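Local coordinates for putative phenazine biosynthesis PhzC/PhzF protein (Clostridium difficile, PDB 4DUN), which is an uncharacterised member of the PhzF family, probably an isomerase related to the enzymes of phenazine biosynthesis and sharing the diaminopimelate epimerase fold, at residues A[108-120]-A[236-250]. Numbering follows the deposited sequence. Where two conformers were deposited one is given.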
loop_
_atom_site.group_PDB
_atom_site.type_symbol
_atom_site.label_atom_id
_atom_site.label_comp_id
_atom_site.label_asym_id
_atom_site.label_seq_id
_atom_site.Cartn_x
_atom_site.Cartn_y
_atom_site.Cartn_z
ATOM N N ASN A 108 -29.913 -3.010 -2.649
ATOM C CA ASN A 108 -30.955 -3.888 -3.197
ATOM C C ASN A 108 -30.478 -5.306 -2.905
ATOM O O ASN A 108 -29.600 -5.820 -3.602
ATOM C CB ASN A 108 -31.141 -3.594 -4.699
ATOM C CG ASN A 108 -32.133 -4.494 -5.409
ATOM O OD1 ASN A 108 -32.650 -5.480 -4.857
ATOM N ND2 ASN A 108 -32.439 -4.157 -6.659
ATOM N N GLY A 109 -31.007 -5.901 -1.829
ATOM C CA GLY A 109 -30.543 -7.198 -1.343
ATOM C C GLY A 109 -29.148 -6.957 -0.794
ATOM O O GLY A 109 -28.992 -6.190 0.154
ATOM N N ASN A 110 -28.122 -7.522 -1.439
ATOM C CA ASN A 110 -26.718 -7.269 -1.075
ATOM C C ASN A 110 -25.981 -6.562 -2.220
ATOM O O ASN A 110 -24.737 -6.469 -2.222
ATOM C CB ASN A 110 -26.022 -8.569 -0.634
ATOM C CG ASN A 110 -26.466 -8.984 0.741
ATOM O OD1 ASN A 110 -26.682 -8.149 1.618
ATOM N ND2 ASN A 110 -26.632 -10.279 0.966
ATOM N N LEU A 111 -26.743 -5.994 -3.144
ATOM C CA LEU A 111 -26.179 -5.235 -4.254
ATOM C C LEU A 111 -26.281 -3.749 -3.938
ATOM O O LEU A 111 -27.288 -3.298 -3.423
ATOM C CB LEU A 111 -26.937 -5.504 -5.550
ATOM C CG LEU A 111 -26.600 -6.768 -6.329
ATOM C CD1 LEU A 111 -27.686 -7.082 -7.340
ATOM C CD2 LEU A 111 -25.244 -6.651 -6.998
ATOM N N TYR A 112 -25.242 -2.989 -4.256
ATOM C CA TYR A 112 -25.259 -1.551 -4.013
ATOM C C TYR A 112 -25.358 -0.846 -5.352
ATOM O O TYR A 112 -24.530 -1.044 -6.220
ATOM C CB TYR A 112 -24.044 -1.129 -3.190
ATOM C CG TYR A 112 -24.155 -1.685 -1.798
ATOM C CD1 TYR A 112 -24.730 -0.944 -0.781
ATOM C CD2 TYR A 112 -23.749 -2.977 -1.519
ATOM C CE1 TYR A 112 -24.866 -1.465 0.477
ATOM C CE2 TYR A 112 -23.880 -3.503 -0.267
ATOM C CZ TYR A 112 -24.441 -2.744 0.731
ATOM O OH TYR A 112 -24.578 -3.264 1.988
ATOM N N GLU A 113 -26.397 -0.033 -5.499
ATOM C CA GLU A 113 -26.702 0.650 -6.749
ATOM C C GLU A 113 -26.360 2.131 -6.815
ATOM O O GLU A 113 -26.662 2.889 -5.902
ATOM C CB GLU A 113 -28.195 0.497 -7.064
ATOM C CG GLU A 113 -28.723 -0.921 -6.963
ATOM C CD GLU A 113 -30.213 -1.017 -7.240
ATOM O OE1 GLU A 113 -30.934 -0.038 -6.975
ATOM O OE2 GLU A 113 -30.655 -2.075 -7.717
ATOM N N MET A 114 -25.734 2.524 -7.918
ATOM C CA MET A 114 -25.379 3.931 -8.131
ATOM C C MET A 114 -25.837 4.348 -9.525
ATOM O O MET A 114 -25.593 3.640 -10.508
ATOM C CB MET A 114 -23.865 4.158 -7.943
ATOM C CG MET A 114 -23.347 3.650 -6.602
ATOM S SD MET A 114 -21.556 3.835 -6.308
ATOM C CE MET A 114 -20.884 2.743 -7.527
ATOM N N ILE A 115 -26.517 5.495 -9.603
ATOM C CA ILE A 115 -27.080 5.998 -10.850
ATOM C C ILE A 115 -26.184 7.108 -11.361
ATOM O O ILE A 115 -25.901 8.074 -10.649
ATOM C CB ILE A 115 -28.565 6.430 -10.685
ATOM C CG1 ILE A 115 -29.437 5.200 -10.348
ATOM C CG2 ILE A 115 -29.075 7.143 -11.970
ATOM C CD1 ILE A 115 -30.896 5.500 -9.941
ATOM N N PHE A 116 -25.675 6.917 -12.582
ATOM C CA PHE A 116 -24.716 7.807 -13.246
ATOM C C PHE A 116 -25.273 8.343 -14.572
ATOM O O PHE A 116 -26.145 7.698 -15.144
ATOM C CB PHE A 116 -23.416 7.005 -13.526
ATOM C CG PHE A 116 -22.465 6.664 -12.387
ATOM C CD1 PHE A 116 -22.720 7.087 -11.086
ATOM C CD2 PHE A 116 -21.298 5.945 -12.628
ATOM C CE1 PHE A 116 -21.837 6.780 -10.045
ATOM C CE2 PHE A 116 -20.410 5.644 -11.586
ATOM C CZ PHE A 116 -20.684 6.070 -10.304
ATOM N N PRO A 117 -24.778 9.487 -15.118
ATOM C CA PRO A 117 -25.275 9.948 -16.427
ATOM C C PRO A 117 -24.813 9.003 -17.541
ATOM O O PRO A 117 -23.719 8.441 -17.458
ATOM C CB PRO A 117 -24.639 11.338 -16.562
ATOM C CG PRO A 117 -23.363 11.228 -15.807
ATOM C CD PRO A 117 -23.724 10.401 -14.603
ATOM N N GLU A 118 -25.682 8.764 -18.529
ATOM C CA GLU A 118 -25.369 7.953 -19.702
ATOM C C GLU A 118 -24.537 8.825 -20.629
ATOM O O GLU A 118 -24.915 9.967 -20.884
ATOM C CB GLU A 118 -26.663 7.472 -20.374
ATOM C CG GLU A 118 -26.399 6.656 -21.628
ATOM C CD GLU A 118 -27.568 5.794 -22.046
ATOM O OE1 GLU A 118 -28.643 6.362 -22.331
ATOM O OE2 GLU A 118 -27.422 4.551 -22.051
ATOM N N ILE A 119 -23.371 8.342 -21.059
ATOM C CA ILE A 119 -22.494 9.160 -21.912
ATOM C C ILE A 119 -22.047 8.333 -23.126
ATOM O O ILE A 119 -20.977 7.724 -23.089
ATOM C CB ILE A 119 -21.274 9.744 -21.125
ATOM C CG1 ILE A 119 -21.678 10.473 -19.819
ATOM C CG2 ILE A 119 -20.412 10.663 -22.016
ATOM C CD1 ILE A 119 -20.519 10.684 -18.806
ATOM N N MET A 120 -22.844 8.339 -24.212
ATOM C CA MET A 120 -22.456 7.609 -25.425
ATOM C C MET A 120 -21.170 8.237 -25.993
ATOM O O MET A 120 -21.173 9.449 -26.269
ATOM C CB MET A 120 -23.592 7.618 -26.475
ATOM C CG MET A 120 -23.245 6.856 -27.766
ATOM S SD MET A 120 -22.998 5.070 -27.472
ATOM C CE MET A 120 -22.527 4.557 -29.057
ATOM N N GLN A 236 -22.934 -4.985 -12.457
ATOM C CA GLN A 236 -24.302 -5.131 -12.973
ATOM C C GLN A 236 -24.636 -3.804 -13.624
ATOM O O GLN A 236 -24.434 -2.748 -12.999
ATOM C CB GLN A 236 -25.328 -5.503 -11.873
ATOM C CG GLN A 236 -24.991 -6.744 -11.042
ATOM C CD GLN A 236 -24.766 -7.993 -11.854
ATOM O OE1 GLN A 236 -25.452 -8.267 -12.850
ATOM N NE2 GLN A 236 -23.778 -8.774 -11.448
ATOM N N CYS A 237 -25.094 -3.856 -14.878
ATOM C CA CYS A 237 -25.331 -2.702 -15.745
ATOM C C CYS A 237 -26.748 -2.646 -16.212
ATOM O O CYS A 237 -27.289 -3.667 -16.651
ATOM C CB CYS A 237 -24.407 -2.773 -16.956
ATOM S SG CYS A 237 -22.648 -2.733 -16.552
ATOM N N GLU A 238 -27.348 -1.449 -16.196
ATOM C CA GLU A 238 -28.714 -1.259 -16.680
ATOM C C GLU A 238 -28.900 0.134 -17.260
ATOM O O GLU A 238 -28.536 1.128 -16.623
ATOM C CB GLU A 238 -29.746 -1.527 -15.572
ATOM C CG GLU A 238 -31.189 -1.425 -16.044
ATOM C CD GLU A 238 -32.280 -1.723 -15.035
ATOM O OE1 GLU A 238 -31.960 -2.174 -13.912
ATOM O OE2 GLU A 238 -33.466 -1.512 -15.379
ATOM N N VAL A 239 -29.521 0.193 -18.457
ATOM C CA VAL A 239 -29.853 1.435 -19.163
ATOM C C VAL A 239 -31.179 1.873 -18.551
ATOM O O VAL A 239 -32.154 1.100 -18.585
ATOM C CB VAL A 239 -29.952 1.269 -20.707
ATOM C CG1 VAL A 239 -30.362 2.578 -21.381
ATOM C CG2 VAL A 239 -28.658 0.744 -21.301
ATOM N N LEU A 240 -31.219 3.081 -17.984
ATOM C CA LEU A 240 -32.446 3.624 -17.395
ATOM C C LEU A 240 -33.098 4.641 -18.380
ATOM O O LEU A 240 -32.533 4.916 -19.433
ATOM C CB LEU A 240 -32.191 4.200 -15.988
ATOM C CG LEU A 240 -31.636 3.189 -14.941
ATOM C CD1 LEU A 240 -31.457 3.839 -13.574
ATOM C CD2 LEU A 240 -32.550 1.941 -14.787
ATOM N N LYS A 241 -34.310 5.129 -18.071
ATOM C CA LYS A 241 -35.135 5.953 -18.969
ATOM C C LYS A 241 -34.636 7.377 -19.342
ATOM O O LYS A 241 -34.751 7.764 -20.512
ATOM C CB LYS A 241 -36.545 6.097 -18.375
ATOM C CG LYS A 241 -37.408 4.855 -18.552
ATOM C CD LYS A 241 -38.735 4.985 -17.820
ATOM C CE LYS A 241 -39.499 3.684 -17.821
ATOM N NZ LYS A 241 -40.769 3.789 -17.056
ATOM N N ASP A 242 -34.194 8.169 -18.362
ATOM C CA ASP A 242 -33.839 9.597 -18.485
ATOM C C ASP A 242 -32.346 9.856 -18.798
ATOM O O ASP A 242 -31.732 10.746 -18.194
ATOM C CB ASP A 242 -34.209 10.291 -17.153
ATOM C CG ASP A 242 -33.723 9.549 -15.903
ATOM O OD1 ASP A 242 -33.110 8.460 -16.050
ATOM O OD2 ASP A 242 -33.968 10.049 -14.778
ATOM N N ASN A 243 -31.770 9.098 -19.746
ATOM C CA ASN A 243 -30.349 9.205 -20.126
ATOM C C ASN A 243 -29.454 8.977 -18.898
ATOM O O ASN A 243 -28.498 9.722 -18.648
ATOM C CB ASN A 243 -30.005 10.524 -20.829
ATOM C CG ASN A 243 -30.820 10.801 -22.074
ATOM O OD1 ASN A 243 -31.364 11.894 -22.251
ATOM N ND2 ASN A 243 -30.947 9.819 -22.954
ATOM N N THR A 244 -29.799 7.958 -18.110
ATOM C CA THR A 244 -28.966 7.561 -16.976
ATOM C C THR A 244 -28.715 6.085 -17.078
ATOM O O THR A 244 -29.391 5.384 -17.841
ATOM C CB THR A 244 -29.558 7.943 -15.594
ATOM O OG1 THR A 244 -30.776 7.230 -15.361
ATOM C CG2 THR A 244 -29.733 9.464 -15.403
ATOM N N VAL A 245 -27.738 5.608 -16.308
ATOM C CA VAL A 245 -27.391 4.201 -16.232
ATOM C C VAL A 245 -27.287 3.805 -14.767
ATOM O O VAL A 245 -26.942 4.635 -13.917
ATOM C CB VAL A 245 -26.090 3.835 -17.023
ATOM C CG1 VAL A 245 -26.231 4.095 -18.535
ATOM C CG2 VAL A 245 -24.867 4.558 -16.466
ATOM N N LYS A 246 -27.584 2.535 -14.463
ATOM C CA LYS A 246 -27.417 2.018 -13.122
ATOM C C LYS A 246 -26.198 1.090 -13.123
ATOM O O LYS A 246 -26.075 0.218 -13.997
ATOM C CB LYS A 246 -28.679 1.280 -12.637
ATOM C CG LYS A 246 -28.620 0.927 -11.148
ATOM C CD LYS A 246 -29.736 -0.047 -10.731
ATOM C CE LYS A 246 -31.093 0.589 -10.587
ATOM N NZ LYS A 246 -32.103 -0.410 -10.144
ATOM N N ILE A 247 -25.284 1.326 -12.179
ATOM C CA ILE A 247 -24.068 0.544 -11.966
ATOM C C ILE A 247 -24.204 -0.061 -10.575
ATOM O O ILE A 247 -24.432 0.679 -9.612
ATOM C CB ILE A 247 -22.831 1.465 -12.168
ATOM C CG1 ILE A 247 -22.606 1.614 -13.698
ATOM C CG2 ILE A 247 -21.548 0.930 -11.479
ATOM C CD1 ILE A 247 -22.376 2.991 -14.167
ATOM N N SER A 248 -24.120 -1.409 -10.480
ATOM C CA SER A 248 -24.278 -2.074 -9.190
ATOM C C SER A 248 -23.170 -3.056 -8.934
ATOM O O SER A 248 -22.649 -3.677 -9.871
ATOM C CB SER A 248 -25.619 -2.806 -9.101
ATOM O OG SER A 248 -26.719 -1.989 -9.463
ATOM N N GLY A 249 -22.868 -3.248 -7.659
ATOM C CA GLY A 249 -21.875 -4.224 -7.254
ATOM C C GLY A 249 -22.068 -4.732 -5.846
ATOM O O GLY A 249 -22.758 -4.104 -5.028
ATOM N N GLU A 250 -21.452 -5.881 -5.577
ATOM C CA GLU A 250 -21.420 -6.500 -4.266
ATOM C C GLU A 250 -20.196 -5.955 -3.535
ATOM O O GLU A 250 -19.305 -5.378 -4.170
ATOM C CB GLU A 250 -21.318 -8.035 -4.400
ATOM C CG GLU A 250 -22.488 -8.710 -5.099
ATOM C CD GLU A 250 -22.257 -10.190 -5.342
ATOM O OE1 GLU A 250 -21.652 -10.862 -4.471
ATOM O OE2 GLU A 250 -22.666 -10.678 -6.420
HETATM O O HOH W 1 -29.219 -3.890 -8.605
#
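F116, M114 and Y112 pair antiparallel with V245, I247 and G249, six backbone hydrogen bonds joining strand 111-117 to strand 244-249. The bond from I247 N to M114 O, 2.9 Å, is nearly straight at 174°. Packing is tight on the face of buried M114, V245 and I247, where F12 covers M114 and I247; in one of two F116 conformers, the I247 CD1 methyl meets the ring obliquely, 3.5 Å from CD2. Further along this face, G249 O lies at the edge of the Y112 ring, which packs on helix 73-87. The other face, with E113, I115 and K246, is looser and more polar. K246 starts extended, CG anti to its backbone N (chi1 -170°), bringing CD alongside the E113 carboxylate; the bend at chi3 turns CE and NZ toward its oxygens, in a weak salt bridge, NZ to OE2 3.3 Å. N108 ND2 donates to E113 OE2 at 2.9 Å from above the carboxylate plane, and a water donates to the same oxygen. Nearby, I115 CD1 touches L240 CD1 at 4.0 Å. Past the strand, E118 N bonds N243 O, tying the outgoing chain to the turn at N243. Backbone bonds and apolar packing thus join the strands, while E113 probably shares its charge among lysine, amide and solvent.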